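Local coordinates for ApRick protease (Rickettsia conorii, PDB 5C9F) that acts as a retropepsin-like aspartic protease, the chain here being the protease domain of a longer, probably membrane-bound protein, at the interface of chains A and B. Coordinates in Å, arbitrary orientation; residue numbers count along the deposited sequence, not the author numbering. Chains: chain A/B, ApRick protease.

The interface of chains A and B. Residues chain A 10-13; chain B 1-3.
A:Ile12 and B:Tyr2 form the hydrogen-bonded pair of an antiparallel bridge between two long strands, each spanning residues 2-14. Two backbone hydrogen bonds join them. A:Ile12 N gives its hydrogen to B:Tyr2 O at 2.8 Å. B:Tyr2 N gives its own to A:Ile12 O, also at 2.8 Å. Both bonds are nearly straight and lie in the carbonyl planes.

The paired side chains leave the sheet on the same face and run alongside each other. The B:Tyr2 ring carbon CG is anti to the backbone N (chi1 172°). This carries the ring along the A strand, towards A:Glu10. The extended CG1 branch of A:Ile12 ends in the methyl CD1, which meets the ring carbon CD1 of B:Tyr2 at 3.6 Å, from above the ring's rim and tilted off its plane. Nearer the backbone, A:Ile12 CB and B:Tyr2 CB lie 4.1 Å apart.

A:Glu10 points to the same face, two residues back along its strand. Its carboxylate plane is turned 66° from the ring plane. A:Glu10 OE2 comes to 4.0 Å from B:Tyr2 CE1, a loose contact and not a bond.

The opposite face holds A:Ile11, A:Ile13, B:Met1 and B:Lys3. The B:Met1 chain bends at chi2 and chi3, and its CG lies alongside A:Ile13, with A:Ile11 CG2 further back along the strand. B:Met1 CG touches A:Ile13 CG1 at 3.7 Å. It is 4.1 Å from A:Ile11 CG2, so the contact with that branch is looser.

B:Lys3 is paired with A:Ile11 in the antiparallel backbone ladder. Its aliphatic chain starts out past the A:Glu10 carbonyl, with B:Lys3 CG 3.7 Å from A:Glu10 O.

The structure alone does not establish that this pairing forms in solution. In the deposited assembly the patch zips one end of a two-fold symmetric strand pairing, with its twin at the other end, and so joins the sheets of two protease domains.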
ATOM      1  N   GLU A  10       9.179  -0.366  -1.910  1.00 40.45           N
ATOM      2  CA  GLU A  10      10.257   0.492  -1.519  1.00 37.94           C
ATOM      3  C   GLU A  10      11.596  -0.049  -1.988  1.00 35.18           C
ATOM      4  O   GLU A  10      11.797  -1.280  -2.070  1.00 38.29           O
ATOM      5  CB  GLU A  10      10.299   0.681  -0.013  1.00 48.89           C
ATOM      6  CG  GLU A  10      11.048  -0.399   0.770  1.00 85.14           C
ATOM      7  CD  GLU A  10      10.243  -0.965   1.920  1.00 72.64           C
ATOM      8  OE1 GLU A  10       9.072  -1.340   1.689  1.00 81.82           O
ATOM      9  OE2 GLU A  10      10.789  -1.072   3.027  1.00 56.69           O
ATOM     10  N   ILE A  11      12.491   0.883  -2.304  1.00 35.80           N
ATOM     11  CA  ILE A  11      13.879   0.584  -2.580  1.00 29.21           C
ATOM     12  C   ILE A  11      14.712   1.393  -1.595  1.00 35.97           C
ATOM     13  O   ILE A  11      14.529   2.586  -1.455  1.00 32.77           O
ATOM     14  CB  ILE A  11      14.233   0.934  -4.043  1.00 35.71           C
ATOM     15  CG1 ILE A  11      13.446   0.033  -4.987  1.00 37.98           C
ATOM     16  CG2 ILE A  11      15.702   0.680  -4.308  1.00 33.45           C
ATOM     17  CD1 ILE A  11      13.276   0.627  -6.365  1.00 48.99           C
ATOM     18  N   ILE A  12      15.661   0.720  -0.955  1.00 28.11           N
ATOM     19  CA  ILE A  12      16.562   1.354   0.001  1.00 29.57           C
ATOM     20  C   ILE A  12      17.994   1.115  -0.450  1.00 35.99           C
ATOM     21  O   ILE A  12      18.380  -0.016  -0.772  1.00 31.34           O
ATOM     22  CB  ILE A  12      16.432   0.747   1.402  1.00 35.54           C
ATOM     23  CG1 ILE A  12      15.003   0.912   1.906  1.00 38.20           C
ATOM     24  CG2 ILE A  12      17.394   1.420   2.374  1.00 36.29           C
ATOM     25  CD1 ILE A  12      14.722   0.025   3.105  1.00 46.74           C
ATOM     26  N   ILE A  13      18.752   2.194  -0.546  1.00 34.20           N
ATOM     27  CA  ILE A  13      20.104   2.155  -1.067  1.00 30.73           C
ATOM     28  C   ILE A  13      21.024   2.796  -0.088  1.00 28.41           C
ATOM     29  O   ILE A  13      20.762   3.931   0.343  1.00 34.88           O
ATOM     30  CB  ILE A  13      20.182   2.829  -2.441  1.00 33.50           C
ATOM     31  CG1 ILE A  13      19.505   1.904  -3.463  1.00 52.80           C
ATOM     32  CG2 ILE A  13      21.643   3.001  -2.908  1.00 41.40           C
ATOM     33  CD1 ILE A  13      18.929   2.624  -4.625  1.00 46.21           C
TER
ATOM     34  N   MET B   1      21.030  -2.353  -2.545  1.00 61.86           N
ATOM     35  CA  MET B   1      19.636  -2.238  -2.969  1.00 49.44           C
ATOM     36  C   MET B   1      18.864  -3.250  -2.117  1.00 63.87           C
ATOM     37  O   MET B   1      19.027  -4.439  -2.297  1.00 59.74           O
ATOM     38  CB  MET B   1      19.446  -2.493  -4.495  1.00 65.69           C
ATOM     39  CG  MET B   1      19.181  -1.233  -5.360  1.00 95.88           C
ATOM     40  SD  MET B   1      20.067  -0.974  -6.960  1.00 74.20           S
ATOM     41  CE  MET B   1      21.780  -1.282  -6.531  1.00 77.48           C
ATOM     42  N   TYR B   2      18.106  -2.772  -1.132  1.00 51.16           N
ATOM     43  CA  TYR B   2      17.057  -3.587  -0.461  1.00 45.41           C
ATOM     44  C   TYR B   2      15.763  -3.186  -1.134  1.00 42.96           C
ATOM     45  O   TYR B   2      15.532  -2.001  -1.394  1.00 53.09           O
ATOM     46  CB  TYR B   2      17.007  -3.307   1.060  1.00 51.42           C
ATOM     47  CG  TYR B   2      15.821  -3.975   1.721  1.00 52.95           C
ATOM     48  CD1 TYR B   2      14.591  -3.315   1.878  1.00 58.62           C
ATOM     49  CD2 TYR B   2      15.908  -5.296   2.167  1.00 59.27           C
ATOM     50  CE1 TYR B   2      13.501  -3.961   2.457  1.00 57.34           C
ATOM     51  CE2 TYR B   2      14.829  -5.945   2.740  1.00 55.74           C
ATOM     52  CZ  TYR B   2      13.624  -5.275   2.892  1.00 60.44           C
ATOM     53  OH  TYR B   2      12.549  -5.948   3.458  1.00 57.69           O
ATOM     54  N   LYS B   3      14.996  -4.167  -1.504  1.00 41.65           N
ATOM     55  CA  LYS B   3      13.743  -3.975  -2.121  1.00 47.92           C
ATOM     56  C   LYS B   3      12.702  -4.841  -1.424  1.00 52.37           C
ATOM     57  O   LYS B   3      12.910  -6.006  -1.139  1.00 50.19           O
ATOM     58  CB  LYS B   3      13.819  -4.353  -3.582  1.00 46.23           C
ATOM     59  CG  LYS B   3      12.580  -4.040  -4.378  1.00 54.64           C
ATOM     60  CD  LYS B   3      12.852  -4.303  -5.859  1.00 95.04           C
ATOM     61  CE  LYS B   3      11.670  -3.930  -6.739  1.00106.54           C
ATOM     62  NZ  LYS B   3      10.502  -4.836  -6.567  1.00108.77           N
TER